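Local structure of dipeptide Epimerase (Enterococcus faecalis V583, 3JVA) at residues Met143-Lys146 and Ala147-Val151; Glu337-Pro340 and Leu341-Leu344; Ala305-Ala308 and Ala309-Asn313. The protein is a dipeptide epimerase of the mandelate racemase/muconate lactonizing enzyme family, with a magnesium ion held in its barrel domain. All coordinates share one frame; numbering follows the deposited sequence.

Interaction 1 (Met143-Lys146 and Ala147-Val151); sequences MAQK and AVEKV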
loop_
_atom_site.group_PDB
_atom_site.type_symbol
_atom_site.label_atom_id
_atom_site.label_comp_id
_atom_site.label_asym_id
_atom_site.label_seq_id
_atom_site.Cartn_x
_atom_site.Cartn_y
_atom_site.Cartn_z
ATOM N N MET B 143 -22.868 -38.343 21.271
ATOM C CA MET B 143 -21.558 -38.065 20.695
ATOM C C MET B 143 -20.469 -38.369 21.718
ATOM O O MET B 143 -19.390 -38.858 21.375
ATOM C CB MET B 143 -21.467 -36.603 20.250
ATOM C CG MET B 143 -22.454 -36.233 19.155
ATOM S SD MET B 143 -22.120 -34.604 18.445
ATOM C CE MET B 143 -20.646 -34.985 17.466
ATOM N N ALA B 144 -20.767 -38.088 22.983
ATOM C CA ALA B 144 -19.821 -38.329 24.062
ATOM C C ALA B 144 -19.487 -39.812 24.178
ATOM O O ALA B 144 -18.319 -40.182 24.317
ATOM C CB ALA B 144 -20.389 -37.811 25.378
ATOM N N GLN B 145 -20.506 -40.663 24.119
ATOM C CA GLN B 145 -20.264 -42.100 24.219
ATOM C C GLN B 145 -19.506 -42.586 22.986
ATOM O O GLN B 145 -18.674 -43.488 23.077
ATOM C CB GLN B 145 -21.579 -42.876 24.381
ATOM C CG GLN B 145 -22.484 -42.882 23.166
ATOM C CD GLN B 145 -23.678 -43.804 23.340
ATOM O OE1 GLN B 145 -24.509 -43.604 24.229
ATOM N NE2 GLN B 145 -23.767 -44.825 22.493
ATOM N N LYS B 146 -19.782 -41.982 21.835
ATOM C CA LYS B 146 -19.081 -42.376 20.618
ATOM C C LYS B 146 -17.617 -41.971 20.741
ATOM O O LYS B 146 -16.727 -42.699 20.312
ATOM C CB LYS B 146 -19.708 -41.717 19.388
ATOM C CG LYS B 146 -21.126 -42.182 19.093
ATOM C CD LYS B 146 -21.661 -41.560 17.810
ATOM C CE LYS B 146 -21.586 -40.037 17.852
ATOM N NZ LYS B 146 -22.185 -39.418 16.643
ATOM N N ALA B 147 -17.373 -40.809 21.342
ATOM C CA ALA B 147 -16.010 -40.329 21.532
ATOM C C ALA B 147 -15.219 -41.325 22.379
ATOM O O ALA B 147 -14.094 -41.694 22.031
ATOM C CB ALA B 147 -16.021 -38.958 22.203
ATOM N N VAL B 148 -15.798 -41.769 23.491
ATOM C CA VAL B 148 -15.089 -42.725 24.331
ATOM C C VAL B 148 -14.808 -43.995 23.534
ATOM O O VAL B 148 -13.717 -44.550 23.616
ATOM C CB VAL B 148 -15.874 -43.069 25.628
ATOM C CG1 VAL B 148 -16.080 -41.808 26.456
ATOM C CG2 VAL B 148 -17.201 -43.705 25.295
ATOM N N GLU B 149 -15.779 -44.441 22.742
ATOM C CA GLU B 149 -15.591 -45.644 21.934
ATOM C C GLU B 149 -14.404 -45.497 20.981
ATOM O O GLU B 149 -13.573 -46.397 20.874
ATOM C CB GLU B 149 -16.861 -45.959 21.136
ATOM C CG GLU B 149 -18.044 -46.364 22.008
ATOM C CD GLU B 149 -19.318 -46.609 21.218
ATOM O OE1 GLU B 149 -20.354 -46.905 21.850
ATOM O OE2 GLU B 149 -19.292 -46.507 19.973
ATOM N N LYS B 150 -14.321 -44.356 20.299
ATOM C CA LYS B 150 -13.231 -44.119 19.352
ATOM C C LYS B 150 -11.889 -44.013 20.059
ATOM O O LYS B 150 -10.869 -44.475 19.548
ATOM C CB LYS B 150 -13.489 -42.840 18.547
ATOM C CG LYS B 150 -14.867 -42.773 17.904
ATOM C CD LYS B 150 -15.190 -44.034 17.116
ATOM C CE LYS B 150 -16.595 -43.959 16.538
ATOM N NZ LYS B 150 -16.995 -45.226 15.871
ATOM N N VAL B 151 -11.882 -43.401 21.239
ATOM C CA VAL B 151 -10.644 -43.272 21.988
ATOM C C VAL B 151 -10.142 -44.658 22.387
ATOM O O VAL B 151 -8.938 -44.921 22.369
ATOM C CB VAL B 151 -10.845 -42.399 23.244
ATOM C CG1 VAL B 151 -9.629 -42.506 24.159
ATOM C CG2 VAL B 151 -11.066 -40.948 22.826
#

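Interaction 2 (Glu337-Pro340 and Leu341-Leu344); sequences EAKP and LLEL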
loop_
_atom_site.group_PDB
_atom_site.type_symbol
_atom_site.label_atom_id
_atom_site.label_comp_id
_atom_site.label_asym_id
_atom_site.label_seq_id
_atom_site.Cartn_x
_atom_site.Cartn_y
_atom_site.Cartn_z
ATOM N N GLU B 337 -11.414 -51.168 8.654
ATOM C CA GLU B 337 -11.207 -51.197 10.100
ATOM C C GLU B 337 -10.906 -49.813 10.677
ATOM O O GLU B 337 -9.989 -49.132 10.224
ATOM C CB GLU B 337 -10.060 -52.152 10.427
ATOM C CG GLU B 337 -9.862 -52.417 11.907
ATOM C CD GLU B 337 -8.677 -53.326 12.169
ATOM O OE1 GLU B 337 -7.531 -52.903 11.908
ATOM O OE2 GLU B 337 -8.894 -54.466 12.630
ATOM N N ALA B 338 -11.677 -49.404 11.683
ATOM C CA ALA B 338 -11.469 -48.103 12.309
ATOM C C ALA B 338 -10.221 -48.143 13.185
ATOM O O ALA B 338 -10.229 -48.698 14.287
ATOM C CB ALA B 338 -12.694 -47.719 13.140
ATOM N N LYS B 339 -9.145 -47.559 12.670
ATOM C CA LYS B 339 -7.856 -47.502 13.357
ATOM C C LYS B 339 -7.238 -46.145 13.032
ATOM O O LYS B 339 -7.382 -45.648 11.914
ATOM C CB LYS B 339 -6.929 -48.614 12.844
ATOM C CG LYS B 339 -6.751 -48.616 11.321
ATOM C CD LYS B 339 -5.562 -49.461 10.851
ATOM C CE LYS B 339 -5.304 -49.272 9.345
ATOM N NZ LYS B 339 -3.959 -49.772 8.896
ATOM N N PRO B 340 -6.544 -45.528 13.997
ATOM C CA PRO B 340 -5.935 -44.222 13.720
ATOM C C PRO B 340 -4.677 -44.295 12.859
ATOM O O PRO B 340 -4.393 -43.375 12.091
ATOM C CB PRO B 340 -5.649 -43.672 15.117
ATOM C CG PRO B 340 -5.344 -44.927 15.901
ATOM C CD PRO B 340 -6.435 -45.869 15.429
ATOM N N LEU B 341 -3.928 -45.388 12.979
ATOM C CA LEU B 341 -2.701 -45.536 12.215
ATOM C C LEU B 341 -2.892 -46.269 10.892
ATOM O O LEU B 341 -3.214 -47.458 10.860
ATOM C CB LEU B 341 -1.636 -46.255 13.049
ATOM C CG LEU B 341 -0.271 -46.396 12.370
ATOM C CD1 LEU B 341 0.340 -45.022 12.146
ATOM C CD2 LEU B 341 0.643 -47.251 13.234
ATOM N N LEU B 342 -2.693 -45.546 9.797
ATOM C CA LEU B 342 -2.824 -46.132 8.476
ATOM C C LEU B 342 -1.420 -46.509 8.009
ATOM O O LEU B 342 -0.620 -45.643 7.641
ATOM C CB LEU B 342 -3.464 -45.119 7.516
ATOM C CG LEU B 342 -4.724 -44.418 8.044
ATOM C CD1 LEU B 342 -5.253 -43.444 6.994
ATOM C CD2 LEU B 342 -5.792 -45.446 8.403
ATOM N N GLU B 343 -1.110 -47.802 8.066
ATOM C CA GLU B 343 0.199 -48.290 7.646
ATOM C C GLU B 343 0.049 -48.700 6.189
ATOM O O GLU B 343 -0.790 -49.539 5.861
ATOM C CB GLU B 343 0.616 -49.478 8.513
ATOM C CG GLU B 343 0.561 -49.170 9.999
ATOM C CD GLU B 343 1.103 -50.300 10.854
ATOM O OE1 GLU B 343 2.326 -50.554 10.807
ATOM O OE2 GLU B 343 0.303 -50.935 11.568
ATOM N N LEU B 344 0.869 -48.116 5.322
ATOM C CA LEU B 344 0.764 -48.361 3.886
ATOM C C LEU B 344 1.340 -49.639 3.275
ATOM O O LEU B 344 0.896 -50.066 2.206
ATOM C CB LEU B 344 1.292 -47.127 3.149
ATOM C CG LEU B 344 0.531 -45.874 3.609
ATOM C CD1 LEU B 344 1.090 -44.634 2.947
ATOM C CD2 LEU B 344 -0.946 -46.040 3.286
#

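Interaction 3 (Ala305-Ala308 and Ala309-Asn313); sequences AHLA and AAQKN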
loop_
_atom_site.group_PDB
_atom_site.type_symbol
_atom_site.label_atom_id
_atom_site.label_comp_id
_atom_site.label_asym_id
_atom_site.label_seq_id
_atom_site.Cartn_x
_atom_site.Cartn_y
_atom_site.Cartn_z
ATOM N N ALA B 305 -3.642 -40.960 1.622
ATOM C CA ALA B 305 -2.784 -41.446 2.696
ATOM C C ALA B 305 -1.329 -41.569 2.243
ATOM O O ALA B 305 -0.413 -41.221 2.987
ATOM C CB ALA B 305 -3.300 -42.791 3.216
ATOM N N HIS B 306 -1.111 -42.060 1.026
ATOM C CA HIS B 306 0.249 -42.178 0.503
ATOM C C HIS B 306 0.866 -40.787 0.385
ATOM O O HIS B 306 2.027 -40.584 0.724
ATOM C CB HIS B 306 0.236 -42.873 -0.865
ATOM C CG HIS B 306 0.185 -44.368 -0.776
ATOM N ND1 HIS B 306 1.316 -45.154 -0.822
ATOM C CD2 HIS B 306 -0.854 -45.215 -0.584
ATOM C CE1 HIS B 306 0.977 -46.420 -0.662
ATOM N NE2 HIS B 306 -0.335 -46.485 -0.515
ATOM N N LEU B 307 0.083 -39.829 -0.096
ATOM C CA LEU B 307 0.564 -38.460 -0.234
ATOM C C LEU B 307 0.887 -37.852 1.133
ATOM O O LEU B 307 1.941 -37.237 1.317
ATOM C CB LEU B 307 -0.490 -37.594 -0.924
ATOM C CG LEU B 307 -0.109 -36.110 -1.034
ATOM C CD1 LEU B 307 1.196 -35.956 -1.822
ATOM C CD2 LEU B 307 -1.235 -35.349 -1.705
ATOM N N ALA B 308 -0.027 -38.023 2.082
ATOM C CA ALA B 308 0.153 -37.480 3.426
ATOM C C ALA B 308 1.395 -38.073 4.078
ATOM O O ALA B 308 2.217 -37.353 4.644
ATOM C CB ALA B 308 -1.079 -37.772 4.276
ATOM N N ALA B 309 1.540 -39.389 3.987
ATOM C CA ALA B 309 2.698 -40.041 4.578
ATOM C C ALA B 309 3.998 -39.589 3.918
ATOM O O ALA B 309 5.021 -39.437 4.583
ATOM C CB ALA B 309 2.556 -41.558 4.460
ATOM N N ALA B 310 3.951 -39.363 2.608
ATOM C CA ALA B 310 5.139 -38.970 1.854
ATOM C C ALA B 310 5.644 -37.546 2.055
ATOM O O ALA B 310 6.847 -37.303 1.973
ATOM C CB ALA B 310 4.904 -39.211 0.366
ATOM N N GLN B 311 4.733 -36.611 2.315
ATOM C CA GLN B 311 5.095 -35.200 2.471
ATOM C C GLN B 311 5.171 -34.703 3.913
ATOM O O GLN B 311 4.192 -34.751 4.645
ATOM C CB GLN B 311 4.101 -34.340 1.690
ATOM C CG GLN B 311 4.164 -34.529 0.171
ATOM C CD GLN B 311 5.362 -33.841 -0.446
ATOM O OE1 GLN B 311 6.325 -34.486 -0.870
ATOM N NE2 GLN B 311 5.315 -32.516 -0.493
ATOM N N LYS B 312 6.341 -34.210 4.307
ATOM C CA LYS B 312 6.548 -33.703 5.661
ATOM C C LYS B 312 5.572 -32.598 6.065
ATOM O O LYS B 312 5.073 -32.583 7.194
ATOM C CB LYS B 312 7.979 -33.183 5.800
ATOM C CG LYS B 312 8.250 -32.423 7.089
ATOM C CD LYS B 312 9.682 -31.901 7.119
ATOM C CE LYS B 312 9.923 -31.017 8.331
ATOM N NZ LYS B 312 9.656 -31.749 9.596
ATOM N N ASN B 313 5.299 -31.670 5.150
ATOM C CA ASN B 313 4.414 -30.557 5.473
ATOM C C ASN B 313 2.927 -30.888 5.609
ATOM O O ASN B 313 2.147 -30.042 6.053
ATOM C CB ASN B 313 4.605 -29.416 4.470
ATOM C CG ASN B 313 4.062 -28.104 4.989
ATOM O OD1 ASN B 313 4.498 -27.608 6.031
ATOM N ND2 ASN B 313 3.104 -27.536 4.271
#

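Interaction 1 (Met143-Lys146 and Ala147-Val151)
M143 O and A147 N open a run of i to i+4 backbone hydrogen bonds through the middle of helix 140-152, in the barrel domain. That first bond spans 2.8 Å from A147 N to M143 O, and the next runs from V148 N to A144 O at 3.1 Å. K150 N closes on K146 O at 2.9 Å, with an N-H...O angle of 160°. Side chains follow the same spacing. Q145 and E149, one turn apart on the exposed side, lie alongside each other and point the same way, yet NE2 of Q145 stays 4.0 Å from OE1 of E149, and their amide and carboxylate planes are turned 51° apart. Such polar ends suit a solvent-facing surface. K146, its chain bent at chi3 (-55°), sends its ammonium to the carbonyl of G136, tying the helix to the loop before it. On the buried side M143, long and flexible, and A147, a single methyl, face the strand and the next helix. Within the beta-alpha-beta unit of strands 128-134 and 157-161, M143 packs on I160 and A147 on L158, while A144, A147 and V151 lean on helix 166-180.

Interaction 2 (Glu337-Pro340 and Leu341-Leu344)
K339 and L341 meet where a loop enters strand 341-343, a short strand that pairs antiparallel with strand 128-134 in the (beta/alpha)-barrel domain, a modified TIM barrel as in the enolase superfamily. The contact is a local one, in which the lysine chain folds forward beside the start of its own strand. CG of K339 lies between the backbone N and the carbonyl carbon (chi1 54°), and from there the chain runs extended along the next residues. Its methylenes pass close to the L341 carbonyl, with CD of K339 3.1 Å from O of L341. Lysine suits this place because it combines a long aliphatic stem with a donor at the end. The stem also reaches L342, three residues on, where CE of K339 approaches CD2 of L342 at 4.0 Å as the two side chains cross at a slant.

P340, which has no N-H to give, makes the turn into the strand, and its backbone is hydrogen-bonded to that of T131. L342 continues the backbone pairing with V129, and its side chain packs on V129, T131 and V334, a fitting role for a buried leucine. L341 and E343 instead place their side chains against Q128. The carboxylate of E343 is near the lysine without touching it: OE2 of E343 is 5.2 Å from NZ of K339, a spacing at which opposite charges would probably still attract mildly. The carbonyl O of K339 is buried here with no partner in the model. At the tip of the lysine, NZ of K339 makes a weak hydrogen bond to O of L341, 3.1 Å long.

Interaction 3 (Ala305-Ala308 and Ala309-Asn313)
A305 and A309, H306 and A310, and L307 and Q311 form three successive i to i+4 pairs at the C-terminal end of helix 298-310. The backbone hydrogen bonds come first. A309 N reaches A305 O at 2.9 Å with a nearly straight N-H...O angle of 166°. The last, from Q311 N to L307 O at 3.0 Å, is more bent, at 144°. The middle one, from A310 N to H306 O at 3.0 Å, is similarly bent. Q311 is the first residue to leave helical backbone angles, yet its N-H still donates to L307 O, the last of the three bonds.

Nonpolar contacts form the second group. With CG anti to the backbone N (chi1 176°), L307 carries its branch to where CD1 lies 3.8 Å from CG of Q311, the two side chains crossing one turn apart; L307 also packs on A274, L275 and I290. The alanine methyls lie close against the preceding turn: CB of A310 sits 3.2 Å from O of H306. The methyl of A309 packs on L344.

Polar links to partners outside the helix make the third. ND1 of H306 is hydrogen-bonded to N of Y119, and K312 forms a salt bridge with E86 of a second subunit. The chemistry thus implies a helix end that is small and nonpolar where it is buried, with a charged lysine just beyond it, paired across the subunit interface.

Interactions 2 and 3 touch directly, although their centres lie 14 Å apart: CD1 of L344 packs 3.6 Å from CA of H306 and 3.7 Å from CB of A309, so L344, just past strand 341-343, rests against helix 298-310. Interaction 1 touches neither. Its centre is 18 Å from that of interaction 2, with nearest atoms about 6 Å apart, and 28 Å from that of interaction 3. Strand 128-134 links the first two, since it precedes helix 140-152 and pairs with strand 341-343. The magnesium site is formed by D189 and E215, on strands 185-189 and 213-215, and D240 just after strand 236-239, and none of the three contacts supplies a ligand.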